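Local coordinates for protein S-adenosylmethionine:tRNA ribosyltransferase-isomerase (Thermotoga maritima, PDB 1VKY) that probably transfers and isomerises the ribose moiety of S-adenosylmethionine onto 7-aminomethyl-7-deazaguanine in tRNA, giving epoxyqueuosine on the pathway to queuosine, at residues E91-E96 with L106-Q111; F286-F291 with L310-A315. All coordinates share one frame; numbering follows the deposited sequence.

Interaction 1 (E91-E96 with L106-Q111); sequences EILLIE and LVRPGQ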
ATOM      1  N   GLU B  91      32.542   4.954 -13.155  1.00 31.95           N
ATOM      2  CA  GLU B  91      31.446   4.648 -12.257  1.00 32.46           C
ATOM      3  C   GLU B  91      31.287   3.126 -12.162  1.00 31.37           C
ATOM      4  O   GLU B  91      31.409   2.407 -13.157  1.00 29.66           O
ATOM      5  CB  GLU B  91      30.150   5.291 -12.754  1.00 32.04           C
ATOM      6  CG  GLU B  91      28.957   5.070 -11.850  1.00 36.48           C
ATOM      7  CD  GLU B  91      27.646   5.452 -12.515  1.00 46.79           C
ATOM      8  OE1 GLU B  91      27.603   5.549 -13.764  1.00 50.82           O
ATOM      9  OE2 GLU B  91      26.652   5.656 -11.788  1.00 49.31           O
ATOM     10  N   ILE B  92      31.028   2.655 -10.950  1.00 31.19           N
ATOM     11  CA  ILE B  92      30.854   1.235 -10.669  1.00 31.46           C
ATOM     12  C   ILE B  92      29.528   1.059  -9.953  1.00 28.98           C
ATOM     13  O   ILE B  92      29.301   1.687  -8.912  1.00 30.77           O
ATOM     14  CB  ILE B  92      31.991   0.716  -9.754  1.00 29.24           C
ATOM     15  CG1 ILE B  92      33.351   0.922 -10.407  1.00 33.12           C
ATOM     16  CG2 ILE B  92      31.761  -0.744  -9.404  1.00 29.49           C
ATOM     17  CD1 ILE B  92      34.507   0.848  -9.423  1.00 30.95           C
ATOM     18  N   LEU B  93      28.655   0.226 -10.516  1.00 27.17           N
ATOM     19  CA  LEU B  93      27.382  -0.145  -9.879  1.00 27.30           C
ATOM     20  C   LEU B  93      27.382  -1.634  -9.573  1.00 28.19           C
ATOM     21  O   LEU B  93      27.515  -2.435 -10.492  1.00 23.60           O
ATOM     22  CB  LEU B  93      26.215   0.142 -10.834  1.00 26.50           C
ATOM     23  CG  LEU B  93      26.105   1.559 -11.342  1.00 27.88           C
ATOM     24  CD1 LEU B  93      25.093   1.624 -12.458  1.00 31.93           C
ATOM     25  CD2 LEU B  93      25.686   2.469 -10.190  1.00 38.08           C
ATOM     26  N   LEU B  94      27.171  -1.989  -8.305  1.00 29.19           N
ATOM     27  CA  LEU B  94      27.130  -3.364  -7.868  1.00 30.14           C
ATOM     28  C   LEU B  94      25.801  -3.995  -8.277  1.00 31.23           C
ATOM     29  O   LEU B  94      24.747  -3.422  -8.024  1.00 33.56           O
ATOM     30  CB  LEU B  94      27.312  -3.461  -6.346  1.00 31.63           C
ATOM     31  CG  LEU B  94      28.734  -3.653  -5.806  1.00 35.17           C
ATOM     32  CD1 LEU B  94      29.692  -2.573  -6.244  1.00 34.16           C
ATOM     33  CD2 LEU B  94      28.698  -3.763  -4.280  1.00 36.26           C
ATOM     34  N   ILE B  95      25.886  -5.156  -8.927  1.00 29.77           N
ATOM     35  CA  ILE B  95      24.732  -5.850  -9.516  1.00 30.92           C
ATOM     36  C   ILE B  95      24.561  -7.189  -8.809  1.00 30.11           C
ATOM     37  O   ILE B  95      23.500  -7.502  -8.315  1.00 32.54           O
ATOM     38  CB  ILE B  95      24.954  -6.060 -11.062  1.00 29.08           C
ATOM     39  CG1 ILE B  95      25.035  -4.711 -11.814  1.00 32.70           C
ATOM     40  CG2 ILE B  95      23.934  -6.969 -11.659  1.00 33.92           C
ATOM     41  CD1 ILE B  95      23.853  -3.765 -11.636  1.00 35.53           C
ATOM     42  N   GLU B  96      25.606  -7.999  -8.755  1.00 31.53           N
ATOM     43  CA  GLU B  96      25.452  -9.319  -8.199  1.00 30.71           C
ATOM     44  C   GLU B  96      26.683  -9.804  -7.454  1.00 31.66           C
ATOM     45  O   GLU B  96      27.770  -9.853  -7.989  1.00 29.42           O
ATOM     46  CB  GLU B  96      25.080 -10.308  -9.316  1.00 31.64           C
ATOM     47  CG  GLU B  96      24.717 -11.681  -8.794  1.00 30.22           C
ATOM     48  CD  GLU B  96      24.581 -12.727  -9.871  1.00 37.73           C
ATOM     49  OE1 GLU B  96      24.638 -12.389 -11.077  1.00 32.77           O
ATOM     50  OE2 GLU B  96      24.400 -13.908  -9.496  1.00 39.00           O
ATOM     51  N   LEU B 106      28.294  -3.094 -13.056  1.00 27.73           N
ATOM     52  CA  LEU B 106      28.140  -2.297 -14.252  1.00 30.55           C
ATOM     53  C   LEU B 106      29.194  -1.207 -14.139  1.00 30.82           C
ATOM     54  O   LEU B 106      29.214  -0.481 -13.151  1.00 32.93           O
ATOM     55  CB  LEU B 106      26.710  -1.719 -14.295  1.00 31.59           C
ATOM     56  CG  LEU B 106      25.991  -1.862 -15.605  1.00 37.68           C
ATOM     57  CD1 LEU B 106      26.602  -0.861 -16.576  1.00 51.91           C
ATOM     58  CD2 LEU B 106      26.080  -3.275 -16.141  1.00 34.71           C
ATOM     59  N   VAL B 107      30.092  -1.127 -15.112  1.00 30.05           N
ATOM     60  CA  VAL B 107      31.194  -0.182 -15.068  1.00 31.69           C
ATOM     61  C   VAL B 107      31.053   0.744 -16.277  1.00 34.84           C
ATOM     62  O   VAL B 107      30.955   0.267 -17.407  1.00 34.03           O
ATOM     63  CB  VAL B 107      32.541  -0.917 -15.081  1.00 31.80           C
ATOM     64  CG1 VAL B 107      33.666   0.050 -15.229  1.00 39.82           C
ATOM     65  CG2 VAL B 107      32.709  -1.727 -13.798  1.00 28.69           C
ATOM     66  N   ARG B 108      31.046   2.057 -16.028  1.00 35.87           N
ATOM     67  CA  ARG B 108      30.842   3.066 -17.074  1.00 39.50           C
ATOM     68  C   ARG B 108      31.829   4.217 -16.874  1.00 40.03           C
ATOM     69  O   ARG B 108      31.812   4.845 -15.819  1.00 40.10           O
ATOM     70  CB  ARG B 108      29.397   3.591 -17.021  1.00 37.89           C
ATOM     71  CG  ARG B 108      28.353   2.480 -17.197  1.00 44.20           C
ATOM     72  CD  ARG B 108      26.891   2.907 -17.259  1.00 42.32           C
ATOM     73  NE  ARG B 108      26.421   3.532 -16.027  1.00 48.99           N
ATOM     74  CZ  ARG B 108      25.164   3.910 -15.817  1.00 47.35           C
ATOM     75  NH1 ARG B 108      24.244   3.723 -16.756  1.00 46.07           N
ATOM     76  NH2 ARG B 108      24.824   4.481 -14.669  1.00 45.38           N
ATOM     77  N   PRO B 109      32.692   4.515 -17.845  1.00 42.06           N
ATOM     78  CA  PRO B 109      32.808   3.823 -19.123  1.00 43.10           C
ATOM     79  C   PRO B 109      33.528   2.477 -19.055  1.00 45.20           C
ATOM     80  O   PRO B 109      34.648   2.381 -18.549  1.00 46.15           O
ATOM     81  CB  PRO B 109      33.642   4.789 -19.944  1.00 44.51           C
ATOM     82  CG  PRO B 109      34.486   5.493 -18.949  1.00 44.19           C
ATOM     83  CD  PRO B 109      33.624   5.650 -17.750  1.00 42.72           C
ATOM     84  N   GLY B 110      32.882   1.455 -19.608  1.00 46.96           N
ATOM     85  CA  GLY B 110      33.334   0.075 -19.508  1.00 46.58           C
ATOM     86  C   GLY B 110      34.417  -0.306 -20.487  1.00 46.76           C
ATOM     87  O   GLY B 110      35.228  -1.156 -20.172  1.00 46.33           O
ATOM     88  N   GLN B 111      34.435   0.312 -21.668  1.00 47.48           N
ATOM     89  CA  GLN B 111      35.470   0.039 -22.687  1.00 48.38           C
ATOM     90  C   GLN B 111      36.887   0.066 -22.094  1.00 48.28           C
ATOM     91  O   GLN B 111      37.777  -0.683 -22.517  1.00 46.75           O
ATOM     92  CB  GLN B 111      35.379   1.047 -23.847  1.00 48.65           C
TER
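Glu-91 and Arg-108 face each other as an antiparallel hydrogen-bonded pair, and their side chains continue the partnership on one face of the sheet, lying side by side and pointing the same way. Two backbone bonds join them: Glu-91 N to Arg-108 O at 2.8 Å and Arg-108 N to Glu-91 O at 2.9 Å. Leu-93 and Leu-106, the next hydrogen-bonded pair, repeat the reciprocal pattern.

The CB of Glu-91 passes 3.5 Å from Arg-108 O. Chi1 (-178°) puts CG anti to the backbone N, and the extended chain beyond carries the carboxylate alongside the arginine. CD then sits at the edge of the guanidinium, in its plane. At the tip, OE1 forms a salt bridge with Arg-108 NH2 at 3.1 Å, met on the syn side but 35° out of the carboxylate plane, and accepts a weak second bond from Arg-108 NE. Carboxylate and guanidinium planes stand 26° apart. Leu-93 CD1 lies over one face of the guanidinium, 3.6 Å from Arg-108 NH2, while Arg-108 NH1 is engaged by a salt bridge to Glu-233, giving the cation two acidic partners.

Leu-93 and Leu-106 meet CB to CB at 4.0 Å on this same face, and Ile-95 CG1 adds to it near Leu-106 CB. On the other face Ile-92 and Val-107 form the intervening non-hydrogen-bonded pair, backed by Leu-140 of the next strand. Farther along, Ile-95 and Glu-96 both face Lys-104, a classic beta bulge within the hairpin of strands 89-97 and 102-108, part of a six-stranded antiparallel sheet.

Interaction 2 (F286-F291 with L310-A315); sequences FIYPPF and LLMLVA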
ATOM      1  N   PHE B 286       8.211  -0.439 -25.537  1.00 24.55           N
ATOM      2  CA  PHE B 286       6.855  -0.024 -25.278  1.00 24.87           C
ATOM      3  C   PHE B 286       5.890  -0.996 -25.985  1.00 25.91           C
ATOM      4  O   PHE B 286       5.907  -1.089 -27.204  1.00 28.33           O
ATOM      5  CB  PHE B 286       6.617   1.418 -25.789  1.00 27.49           C
ATOM      6  CG  PHE B 286       5.226   1.906 -25.564  1.00 28.05           C
ATOM      7  CD1 PHE B 286       4.774   2.155 -24.303  1.00 28.83           C
ATOM      8  CD2 PHE B 286       4.354   2.077 -26.606  1.00 28.69           C
ATOM      9  CE1 PHE B 286       3.489   2.565 -24.079  1.00 31.93           C
ATOM     10  CE2 PHE B 286       3.055   2.503 -26.375  1.00 30.81           C
ATOM     11  CZ  PHE B 286       2.645   2.758 -25.117  1.00 32.24           C
ATOM     12  N   ILE B 287       5.090  -1.728 -25.210  1.00 23.36           N
ATOM     13  CA  ILE B 287       4.221  -2.766 -25.705  1.00 23.94           C
ATOM     14  C   ILE B 287       2.801  -2.201 -25.784  1.00 25.97           C
ATOM     15  O   ILE B 287       2.247  -1.715 -24.798  1.00 27.47           O
ATOM     16  CB  ILE B 287       4.289  -4.017 -24.822  1.00 25.19           C
ATOM     17  CG1 ILE B 287       5.723  -4.534 -24.759  1.00 23.61           C
ATOM     18  CG2 ILE B 287       3.235  -5.045 -25.272  1.00 28.03           C
ATOM     19  CD1 ILE B 287       5.946  -5.702 -23.760  1.00 27.65           C
ATOM     20  N   TYR B 288       2.239  -2.268 -26.983  1.00 26.27           N
ATOM     21  CA  TYR B 288       0.949  -1.667 -27.310  1.00 24.88           C
ATOM     22  C   TYR B 288       0.322  -2.546 -28.396  1.00 23.61           C
ATOM     23  O   TYR B 288       1.058  -3.084 -29.238  1.00 24.49           O
ATOM     24  CB  TYR B 288       1.239  -0.261 -27.838  1.00 27.30           C
ATOM     25  CG  TYR B 288       0.049   0.618 -28.076  1.00 26.93           C
ATOM     26  CD1 TYR B 288      -0.497   1.376 -27.048  1.00 34.27           C
ATOM     27  CD2 TYR B 288      -0.547   0.698 -29.348  1.00 32.37           C
ATOM     28  CE1 TYR B 288      -1.607   2.178 -27.245  1.00 36.23           C
ATOM     29  CE2 TYR B 288      -1.694   1.516 -29.551  1.00 29.63           C
ATOM     30  CZ  TYR B 288      -2.199   2.271 -28.489  1.00 35.16           C
ATOM     31  OH  TYR B 288      -3.306   3.121 -28.618  1.00 36.96           O
ATOM     32  N   PRO B 289      -0.998  -2.697 -28.434  1.00 24.77           N
ATOM     33  CA  PRO B 289      -1.619  -3.652 -29.393  1.00 28.11           C
ATOM     34  C   PRO B 289      -1.540  -3.129 -30.829  1.00 28.10           C
ATOM     35  O   PRO B 289      -1.649  -1.943 -31.011  1.00 27.69           O
ATOM     36  CB  PRO B 289      -3.079  -3.695 -28.965  1.00 28.07           C
ATOM     37  CG  PRO B 289      -3.210  -2.861 -27.777  1.00 30.29           C
ATOM     38  CD  PRO B 289      -2.012  -1.991 -27.658  1.00 28.15           C
ATOM     39  N   PRO B 290      -1.348  -3.968 -31.846  1.00 30.99           N
ATOM     40  CA  PRO B 290      -1.107  -5.384 -31.713  1.00 28.80           C
ATOM     41  C   PRO B 290       0.374  -5.711 -31.418  1.00 29.34           C
ATOM     42  O   PRO B 290       1.273  -5.025 -31.906  1.00 25.50           O
ATOM     43  CB  PRO B 290      -1.516  -5.905 -33.097  1.00 30.64           C
ATOM     44  CG  PRO B 290      -1.087  -4.844 -33.983  1.00 27.42           C
ATOM     45  CD  PRO B 290      -1.406  -3.560 -33.269  1.00 30.58           C
ATOM     46  N   PHE B 291       0.628  -6.741 -30.624  1.00 28.66           N
ATOM     47  CA  PHE B 291       2.026  -7.098 -30.300  1.00 28.44           C
ATOM     48  C   PHE B 291       2.173  -8.615 -30.290  1.00 29.97           C
ATOM     49  O   PHE B 291       1.302  -9.302 -29.752  1.00 31.07           O
ATOM     50  CB  PHE B 291       2.400  -6.533 -28.912  1.00 28.35           C
ATOM     51  CG  PHE B 291       3.889  -6.546 -28.612  1.00 23.91           C
ATOM     52  CD1 PHE B 291       4.687  -5.459 -28.914  1.00 25.33           C
ATOM     53  CD2 PHE B 291       4.482  -7.643 -27.994  1.00 20.74           C
ATOM     54  CE1 PHE B 291       6.057  -5.487 -28.630  1.00 27.17           C
ATOM     55  CE2 PHE B 291       5.849  -7.643 -27.670  1.00 22.38           C
ATOM     56  CZ  PHE B 291       6.607  -6.566 -27.969  1.00 27.05           C
ATOM     57  N   LEU B 310       0.120   0.033 -18.401  1.00 27.83           N
ATOM     58  CA  LEU B 310       0.047  -1.393 -18.063  1.00 28.42           C
ATOM     59  C   LEU B 310      -1.194  -2.054 -18.672  1.00 27.40           C
ATOM     60  O   LEU B 310      -1.148  -3.186 -19.097  1.00 24.64           O
ATOM     61  CB  LEU B 310       0.090  -1.615 -16.544  1.00 28.00           C
ATOM     62  CG  LEU B 310       1.362  -1.062 -15.868  1.00 37.53           C
ATOM     63  CD1 LEU B 310       1.416  -1.432 -14.404  1.00 46.52           C
ATOM     64  CD2 LEU B 310       2.592  -1.613 -16.552  1.00 41.95           C
ATOM     65  N   LEU B 311      -2.304  -1.343 -18.682  1.00 25.64           N
ATOM     66  CA  LEU B 311      -3.514  -1.822 -19.340  1.00 27.17           C
ATOM     67  C   LEU B 311      -3.277  -1.977 -20.838  1.00 24.93           C
ATOM     68  O   LEU B 311      -3.711  -2.964 -21.471  1.00 25.86           O
ATOM     69  CB  LEU B 311      -4.713  -0.864 -19.050  1.00 27.60           C
ATOM     70  CG  LEU B 311      -6.013  -1.243 -19.717  1.00 29.83           C
ATOM     71  CD1 LEU B 311      -6.371  -2.715 -19.448  1.00 37.29           C
ATOM     72  CD2 LEU B 311      -7.124  -0.271 -19.268  1.00 32.74           C
ATOM     73  N   MET B 312      -2.540  -1.053 -21.428  1.00 24.09           N
ATOM     74  CA  MET B 312      -2.201  -1.174 -22.854  1.00 25.42           C
ATOM     75  C   MET B 312      -1.355  -2.443 -23.130  1.00 26.49           C
ATOM     76  O   MET B 312      -1.558  -3.129 -24.127  1.00 23.40           O
ATOM     77  CB  MET B 312      -1.454   0.056 -23.355  1.00 27.47           C
ATOM     78  CG  MET B 312      -2.265   1.365 -23.311  1.00 28.22           C
ATOM     79  SD  MET B 312      -1.141   2.759 -23.546  1.00 30.84           S
ATOM     80  CE  MET B 312      -2.315   4.081 -23.163  1.00 36.40           C
ATOM     81  N   LEU B 313      -0.426  -2.764 -22.234  1.00 25.51           N
ATOM     82  CA  LEU B 313       0.396  -3.978 -22.403  1.00 22.33           C
ATOM     83  C   LEU B 313      -0.478  -5.227 -22.305  1.00 22.68           C
ATOM     84  O   LEU B 313      -0.375  -6.121 -23.117  1.00 22.30           O
ATOM     85  CB  LEU B 313       1.478  -4.003 -21.337  1.00 25.25           C
ATOM     86  CG  LEU B 313       2.505  -5.138 -21.256  1.00 24.41           C
ATOM     87  CD1 LEU B 313       3.740  -4.662 -20.460  1.00 29.25           C
ATOM     88  CD2 LEU B 313       1.924  -6.377 -20.626  1.00 28.92           C
ATOM     89  N   VAL B 314      -1.317  -5.317 -21.281  1.00 23.86           N
ATOM     90  CA  VAL B 314      -2.180  -6.476 -21.129  1.00 26.52           C
ATOM     91  C   VAL B 314      -3.171  -6.604 -22.297  1.00 25.67           C
ATOM     92  O   VAL B 314      -3.470  -7.707 -22.769  1.00 24.60           O
ATOM     93  CB  VAL B 314      -2.918  -6.454 -19.763  1.00 27.47           C
ATOM     94  CG1 VAL B 314      -3.834  -7.589 -19.660  1.00 36.06           C
ATOM     95  CG2 VAL B 314      -1.893  -6.529 -18.641  1.00 27.36           C
ATOM     96  N   ALA B 315      -3.663  -5.482 -22.798  1.00 23.49           N
ATOM     97  CA  ALA B 315      -4.518  -5.493 -23.981  1.00 26.30           C
ATOM     98  C   ALA B 315      -3.771  -6.078 -25.188  1.00 26.95           C
ATOM     99  O   ALA B 315      -4.332  -6.856 -25.963  1.00 27.58           O
ATOM    100  CB  ALA B 315      -4.993  -4.047 -24.280  1.00 27.84           C
TER
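Met-312 is the bump that projects from helix 309-318 toward the loop, and the rings of Phe-286 and Tyr-288 border the hollow it enters. With CG anti to the carbonyl carbon (chi1 -64°), that atom lies beside CD1 and CE1 of Tyr-288, and the extended chain carries SD on to the edges of both rings, near their planes: it is 3.8 Å from Tyr-288 CE1 and 4.1 Å from Phe-286 CZ. Both are Met-aromatic contacts of the edge type, with the sulfur 88° off the normal of the Tyr-288 ring. An alanine here would probably leave the edges of both rings without their sulfur contact and open a gap beside them.

This is a loop-on-helix contact: the irregular connection between strands 279-281 and 298-302 lies against one side of helix 309-318. Deeper in, Ile-287 crosses Leu-313 obliquely, CG2 resting 4.1 Å from Leu-313 CG, and Val-264 of helix 261-270 also touches Ile-287. Beyond Tyr-288, the Pro-289 ring fits over the small Ala-315, CG 4.1 Å from Ala-315 CB and CD 3.7 Å from Met-312 O. Pro-289 CD also lies 3.3 Å above one face of the Tyr-288 ring, toward its rim.

Interactions 1 and 2 lie in different parts of one chain, their centres about 32 Å apart and their nearest atoms about 19 Å, so neither touches the other. They follow in series: the hairpin contact of 91-96 with 106-111 closes before 286-291 meets 310-315. The first belongs to the six-stranded antiparallel sheet; in the second, 286-291 lies in the connection between two strands of the nine-stranded mixed sheet, 279-281 and 298-302. Arg-108 of interaction 1 also touches Lys-282, directly after strand 279-281, in the same connection that continues to 286-291. Neither contact includes a residue identified as binding substrate, so both are described as parts of the fold.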